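Local atomic coordinates of beta-lactamase/D-alanine Carboxypeptidase (PDB entry 3RJU), a protein that probably acts as a serine hydrolase of the beta-lactamase and penicillin-binding protein family, cleaving beta-lactams or peptides ending in D-alanyl-D-alanine. Residues S116-E121 and A147-P152; D85-Y90 and N139-L144. All blocks are in the same frame, centred on the assembly; numbering follows the deposited sequence. Where two conformers were deposited one is given.

Two chain closures that cross rather than nest give a compact example of how loops are locked around a short helix. From the N terminus, the chain passes residues 85-90, runs through helix 108-113 and reaches 116-121 before contact 2 has closed. Helix 137-144 then returns to 85-90, completing contact 2, and the loop that follows it, 147-152, comes back to 116-121 to complete contact 1. The contact centres lie about 12 Å apart. They also meet directly: Leu118 CD2 is 4.2 Å from Leu144 CD1, and Pro119 CD lies 3.8 Å from Trp143 CH2. Together they tie the loops flanking helix 108-113 to helix 137-144 and its exit.

Contact 1 of 2, residues S116-E121 and A147-P152; sequences SGLPRE and AKVTVP
Gly117 and Val151 come together here, the CG1 methyl of Val151 resting 3.2 Å from Gly117 CA, a tight approach that brings a side chain straight onto backbone. That methyl lies between the valine's own N and carbonyl carbon (chi1 62°), the rotation that turns it onto the glycine. Gly117 has a positive phi of 86° and presents bare backbone to the methyl.

Val149, two residues earlier on the same loop, supplies the second apolar patch. Its CG2 meets Leu118 CD2 at 4.2 Å, an apolar contact between branch ends, while its CG1 lies 4.2 Å from Ser116 O. The turn carrying these partners belongs to the His-Thr-Ser-Gly-Leu sequence that recurs in this family. It continues to Pro119, whose O accepts from Ser160 OG in what is probably the Tyr-x-Asn element of the active site. Ser116 shapes the turn as an ST turn, its OG receiving Leu118 N at 3.1 Å.

No direct hydrogen bond joins the two loops; water does the polar work. One molecule donates to both Ser116 O and Val151 O, at 2.8 Å each. A second donates to Gly117 O at 2.9 Å and accepts from Thr150 N at 2.8 Å, clamping the glycine's carbonyl to the opposing backbone.

Contact 2 of 2, residues D85-Y90 and N139-L144; sequences DPLKKY and NRWQWL
An apolar contact between buried side chains joins Leu87, on a 3-10 turn in the loop between helix 64-77 and helix 108-113, to Trp141 and Leu144 on helix 137-144. Trp141 and Leu87 bury the most surface. They reach toward each other from opposite directions, and Leu87 CD1 comes within 4.0 Å of Trp141 CH2, at the far end of the six-membered ring; the approach is oblique. Chi1 of 175° sets Leu87 CG anti to the backbone N and carries the fork toward the helix, where CD1 goes to the indole and CD2 stands 4.1 Å from Leu144 CD2, tip to tip. Leu144 CD2 also lies 3.7 Å above the plane of the Trp141 ring, offset toward its rim, so the three side chains form one cluster.

Polar groups are handled separately on each side. Tyr90 OH donates to Asp85 OD2 at 2.5 Å, a short bond that reaches the carboxylate from above its plane, 43° out of it, and the same hydroxyl accepts from Lys89 NZ at 3.1 Å. Lys82 N also binds Asp85 OD2. On the helix side, the indole NE1 donates to Asp169 OD2 of helix 162-175, which restrains the ring's rotation; a salt bridge from Arg140 probably steadies that carboxylate. Tyr90 O, 4.2 Å from Trp141 CH2, bonds to a glycerol, probably from crystallisation. No hydrogen bond spans the two segments: turn and helix are joined by hydrophobic burial, while the indole's rotation is restrained by its bond to Asp169 as well as by the leucines.

Contact 1 of 2, residues S116-E121 and A147-P152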
loop_
_atom_site.group_PDB
_atom_site.type_symbol
_atom_site.label_atom_id
_atom_site.label_comp_id
_atom_site.label_asym_id
_atom_site.label_seq_id
_atom_site.Cartn_x
_atom_site.Cartn_y
_atom_site.Cartn_z
ATOM N N SER A 116 -3.451 -11.273 12.612
ATOM C CA SER A 116 -4.693 -12.030 12.773
ATOM C C SER A 116 -4.499 -13.546 12.877
ATOM O O SER A 116 -5.431 -14.246 13.258
ATOM C CB SER A 116 -5.645 -11.759 11.593
ATOM O OG SER A 116 -5.149 -12.390 10.406
ATOM N N GLY A 117 -3.330 -14.057 12.490
ATOM C CA GLY A 117 -3.131 -15.487 12.441
ATOM C C GLY A 117 -3.579 -16.136 11.134
ATOM O O GLY A 117 -3.439 -17.354 10.949
ATOM N N LEU A 118 -4.136 -15.338 10.230
ATOM C CA LEU A 118 -4.575 -15.871 8.943
ATOM C C LEU A 118 -3.389 -16.061 8.004
ATOM O O LEU A 118 -2.345 -15.409 8.155
ATOM C CB LEU A 118 -5.607 -14.937 8.297
ATOM C CG LEU A 118 -6.964 -14.856 8.988
ATOM C CD1 LEU A 118 -7.788 -13.724 8.368
ATOM C CD2 LEU A 118 -7.713 -16.185 8.870
ATOM N N PRO A 119 -3.533 -16.959 7.022
ATOM C CA PRO A 119 -2.412 -17.139 6.091
ATOM C C PRO A 119 -2.272 -15.956 5.135
ATOM O O PRO A 119 -3.161 -15.113 5.028
ATOM C CB PRO A 119 -2.784 -18.411 5.325
ATOM C CG PRO A 119 -4.268 -18.456 5.398
ATOM C CD PRO A 119 -4.669 -17.840 6.716
ATOM N N ARG A 120 -1.152 -15.922 4.430
ATOM C CA ARG A 120 -0.850 -14.808 3.545
ATOM C C ARG A 120 -1.827 -14.767 2.366
ATOM O O ARG A 120 -2.313 -13.697 1.993
ATOM C CB ARG A 120 0.594 -14.916 3.066
ATOM C CG ARG A 120 1.007 -13.914 2.008
ATOM C CD ARG A 120 2.475 -14.097 1.673
ATOM N NE ARG A 120 2.813 -13.258 0.539
ATOM C CZ ARG A 120 3.681 -12.253 0.557
ATOM N NH1 ARG A 120 4.370 -11.960 1.659
ATOM N NH2 ARG A 120 3.867 -11.552 -0.553
ATOM N N GLU A 121 -2.092 -15.938 1.780
ATOM C CA GLU A 121 -3.109 -16.082 0.737
ATOM C C GLU A 121 -4.113 -17.169 1.108
ATOM O O GLU A 121 -3.798 -18.107 1.832
ATOM C CB GLU A 121 -2.483 -16.459 -0.605
ATOM C CG GLU A 121 -1.475 -15.469 -1.119
ATOM C CD GLU A 121 -2.077 -14.232 -1.756
ATOM O OE1 GLU A 121 -3.311 -14.145 -1.930
ATOM O OE2 GLU A 121 -1.294 -13.334 -2.102
ATOM N N ALA A 147 -12.506 -22.708 7.783
ATOM C CA ALA A 147 -11.090 -22.583 8.115
ATOM C C ALA A 147 -10.843 -22.737 9.607
ATOM O O ALA A 147 -11.745 -22.551 10.419
ATOM C CB ALA A 147 -10.549 -21.217 7.629
ATOM N N LYS A 148 -9.613 -23.085 9.961
ATOM C CA LYS A 148 -9.206 -23.165 11.353
ATOM C C LYS A 148 -8.135 -22.125 11.620
ATOM O O LYS A 148 -7.223 -21.930 10.820
ATOM C CB LYS A 148 -8.690 -24.565 11.692
ATOM C CG LYS A 148 -9.789 -25.614 11.679
ATOM C CD LYS A 148 -9.226 -27.021 11.687
ATOM C CE LYS A 148 -10.338 -28.065 11.643
ATOM N NZ LYS A 148 -11.134 -28.078 12.909
ATOM N N VAL A 149 -8.265 -21.442 12.746
ATOM C CA VAL A 149 -7.283 -20.452 13.140
ATOM C C VAL A 149 -6.560 -21.009 14.354
ATOM O O VAL A 149 -7.161 -21.190 15.418
ATOM C CB VAL A 149 -7.960 -19.097 13.477
ATOM C CG1 VAL A 149 -6.940 -18.103 14.001
ATOM C CG2 VAL A 149 -8.682 -18.538 12.238
ATOM N N THR A 150 -5.270 -21.279 14.206
ATOM C CA THR A 150 -4.543 -21.986 15.245
ATOM C C THR A 150 -3.503 -21.170 16.015
ATOM O O THR A 150 -2.806 -21.706 16.876
ATOM C CB THR A 150 -3.868 -23.255 14.690
ATOM O OG1 THR A 150 -2.915 -22.887 13.683
ATOM C CG2 THR A 150 -4.915 -24.198 14.088
ATOM N N VAL A 151 -3.400 -19.881 15.727
ATOM C CA VAL A 151 -2.552 -19.010 16.530
ATOM C C VAL A 151 -3.413 -17.884 17.100
ATOM O O VAL A 151 -4.310 -17.364 16.426
ATOM C CB VAL A 151 -1.400 -18.415 15.711
ATOM C CG1 VAL A 151 -1.943 -17.583 14.606
ATOM C CG2 VAL A 151 -0.487 -17.576 16.588
ATOM N N PRO A 152 -3.162 -17.502 18.352
ATOM C CA PRO A 152 -3.978 -16.399 18.877
ATOM C C PRO A 152 -3.659 -15.077 18.179
ATOM O O PRO A 152 -2.546 -14.884 17.700
ATOM C CB PRO A 152 -3.579 -16.318 20.347
ATOM C CG PRO A 152 -2.311 -17.085 20.476
ATOM C CD PRO A 152 -2.214 -18.042 19.338
HETATM O O HOH W 1 -6.101 -15.364 15.709
HETATM O O HOH W 2 -4.087 -20.004 11.949
#

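Contact 2 of 2, residues D85-Y90 and N139-L144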
loop_
_atom_site.group_PDB
_atom_site.type_symbol
_atom_site.label_atom_id
_atom_site.label_comp_id
_atom_site.label_asym_id
_atom_site.label_seq_id
_atom_site.Cartn_x
_atom_site.Cartn_y
_atom_site.Cartn_z
ATOM N N ASP A 85 -13.591 -4.138 16.562
ATOM C CA ASP A 85 -14.711 -5.011 16.209
ATOM C C ASP A 85 -14.183 -6.349 15.741
ATOM O O ASP A 85 -13.265 -6.414 14.917
ATOM C CB ASP A 85 -15.519 -4.444 15.044
ATOM C CG ASP A 85 -16.422 -3.303 15.450
ATOM O OD1 ASP A 85 -16.713 -3.167 16.657
ATOM O OD2 ASP A 85 -16.855 -2.556 14.550
ATOM N N PRO A 86 -14.781 -7.428 16.229
ATOM C CA PRO A 86 -14.484 -8.744 15.645
ATOM C C PRO A 86 -14.857 -8.773 14.166
ATOM O O PRO A 86 -15.889 -8.210 13.779
ATOM C CB PRO A 86 -15.406 -9.673 16.425
ATOM C CG PRO A 86 -15.580 -8.980 17.755
ATOM C CD PRO A 86 -15.648 -7.519 17.422
ATOM N N LEU A 87 -14.022 -9.399 13.341
ATOM C CA LEU A 87 -14.398 -9.613 11.954
ATOM C C LEU A 87 -15.779 -10.274 11.864
ATOM O O LEU A 87 -16.556 -9.986 10.956
ATOM C CB LEU A 87 -13.357 -10.472 11.242
ATOM C CG LEU A 87 -13.678 -10.872 9.801
ATOM C CD1 LEU A 87 -13.828 -9.632 8.941
ATOM C CD2 LEU A 87 -12.576 -11.766 9.242
ATOM N N LYS A 88 -16.091 -11.157 12.805
ATOM C CA LYS A 88 -17.353 -11.890 12.747
ATOM C C LYS A 88 -18.584 -10.983 12.886
ATOM O O LYS A 88 -19.699 -11.408 12.593
ATOM C CB LYS A 88 -17.382 -13.021 13.783
ATOM C CG LYS A 88 -17.521 -12.559 15.216
ATOM C CD LYS A 88 -18.188 -13.643 16.065
ATOM C CE LYS A 88 -17.302 -14.872 16.250
ATOM N NZ LYS A 88 -16.185 -14.680 17.232
ATOM N N LYS A 89 -18.387 -9.738 13.316
ATOM C CA LYS A 89 -19.492 -8.774 13.353
ATOM C C LYS A 89 -20.004 -8.442 11.955
ATOM O O LYS A 89 -21.186 -8.091 11.776
ATOM C CB LYS A 89 -19.066 -7.489 14.063
ATOM C CG LYS A 89 -20.153 -6.470 14.260
ATOM C CD LYS A 89 -19.708 -5.429 15.284
ATOM C CE LYS A 89 -20.810 -4.399 15.548
ATOM N NZ LYS A 89 -21.067 -3.580 14.313
ATOM N N TYR A 90 -19.108 -8.548 10.972
ATOM C CA TYR A 90 -19.397 -8.146 9.598
ATOM C C TYR A 90 -19.445 -9.336 8.651
ATOM O O TYR A 90 -19.279 -9.184 7.439
ATOM C CB TYR A 90 -18.384 -7.083 9.136
ATOM C CG TYR A 90 -18.400 -5.916 10.079
ATOM C CD1 TYR A 90 -19.500 -5.076 10.130
ATOM C CD2 TYR A 90 -17.345 -5.683 10.959
ATOM C CE1 TYR A 90 -19.554 -4.026 11.016
ATOM C CE2 TYR A 90 -17.381 -4.613 11.856
ATOM C CZ TYR A 90 -18.495 -3.798 11.878
ATOM O OH TYR A 90 -18.584 -2.746 12.749
ATOM N N ASN A 139 -15.289 -16.457 -2.811
ATOM C CA ASN A 139 -14.325 -17.524 -2.516
ATOM C C ASN A 139 -13.797 -17.391 -1.086
ATOM O O ASN A 139 -13.669 -18.388 -0.362
ATOM C CB ASN A 139 -13.102 -17.482 -3.437
ATOM C CG ASN A 139 -13.423 -17.723 -4.900
ATOM O OD1 ASN A 139 -12.714 -17.221 -5.765
ATOM N ND2 ASN A 139 -14.470 -18.498 -5.186
ATOM N N ARG A 140 -13.456 -16.163 -0.695
ATOM C CA ARG A 140 -12.872 -15.923 0.627
ATOM C C ARG A 140 -13.786 -16.386 1.748
ATOM O O ARG A 140 -13.348 -17.055 2.694
ATOM C CB ARG A 140 -12.560 -14.435 0.842
ATOM C CG ARG A 140 -11.385 -13.939 0.066
ATOM C CD ARG A 140 -10.994 -12.562 0.545
ATOM N NE ARG A 140 -11.879 -11.459 0.167
ATOM C CZ ARG A 140 -11.862 -10.850 -1.021
ATOM N NH1 ARG A 140 -11.073 -11.294 -1.995
ATOM N NH2 ARG A 140 -12.649 -9.806 -1.251
ATOM N N TRP A 141 -15.053 -16.007 1.657
ATOM C CA TRP A 141 -15.986 -16.316 2.727
ATOM C C TRP A 141 -16.394 -17.784 2.740
ATOM O O TRP A 141 -16.636 -18.342 3.805
ATOM C CB TRP A 141 -17.170 -15.341 2.727
ATOM C CG TRP A 141 -16.683 -14.015 3.172
ATOM C CD1 TRP A 141 -16.121 -13.037 2.389
ATOM C CD2 TRP A 141 -16.628 -13.528 4.523
ATOM N NE1 TRP A 141 -15.741 -11.971 3.170
ATOM C CE2 TRP A 141 -16.034 -12.247 4.480
ATOM C CE3 TRP A 141 -17.013 -14.056 5.763
ATOM C CZ2 TRP A 141 -15.845 -11.468 5.627
ATOM C CZ3 TRP A 141 -16.823 -13.282 6.904
ATOM C CH2 TRP A 141 -16.229 -12.011 6.829
ATOM N N GLN A 142 -16.414 -18.416 1.567
ATOM C CA GLN A 142 -16.639 -19.852 1.483
ATOM C C GLN A 142 -15.488 -20.614 2.163
ATOM O O GLN A 142 -15.719 -21.574 2.894
ATOM C CB GLN A 142 -16.822 -20.281 0.023
ATOM C CG GLN A 142 -17.182 -21.740 -0.166
ATOM C CD GLN A 142 -18.471 -22.131 0.551
ATOM O OE1 GLN A 142 -19.436 -21.355 0.606
ATOM N NE2 GLN A 142 -18.486 -23.340 1.118
ATOM N N TRP A 143 -14.255 -20.161 1.949
ATOM C CA TRP A 143 -13.094 -20.758 2.603
ATOM C C TRP A 143 -13.083 -20.468 4.100
ATOM O O TRP A 143 -12.817 -21.348 4.904
ATOM C CB TRP A 143 -11.788 -20.237 1.982
ATOM C CG TRP A 143 -10.562 -20.718 2.708
ATOM C CD1 TRP A 143 -9.889 -21.898 2.493
ATOM C CD2 TRP A 143 -9.864 -20.047 3.773
ATOM N NE1 TRP A 143 -8.814 -21.997 3.361
ATOM C CE2 TRP A 143 -8.778 -20.876 4.152
ATOM C CE3 TRP A 143 -10.048 -18.826 4.437
ATOM C CZ2 TRP A 143 -7.891 -20.530 5.171
ATOM C CZ3 TRP A 143 -9.156 -18.482 5.459
ATOM C CH2 TRP A 143 -8.087 -19.329 5.805
ATOM N N LEU A 144 -13.366 -19.228 4.475
ATOM C CA LEU A 144 -13.199 -18.808 5.864
ATOM C C LEU A 144 -14.120 -19.615 6.790
ATOM O O LEU A 144 -13.745 -20.000 7.905
ATOM C CB LEU A 144 -13.456 -17.297 5.986
ATOM C CG LEU A 144 -13.182 -16.649 7.339
ATOM C CD1 LEU A 144 -11.711 -16.782 7.736
ATOM C CD2 LEU A 144 -13.613 -15.197 7.305
#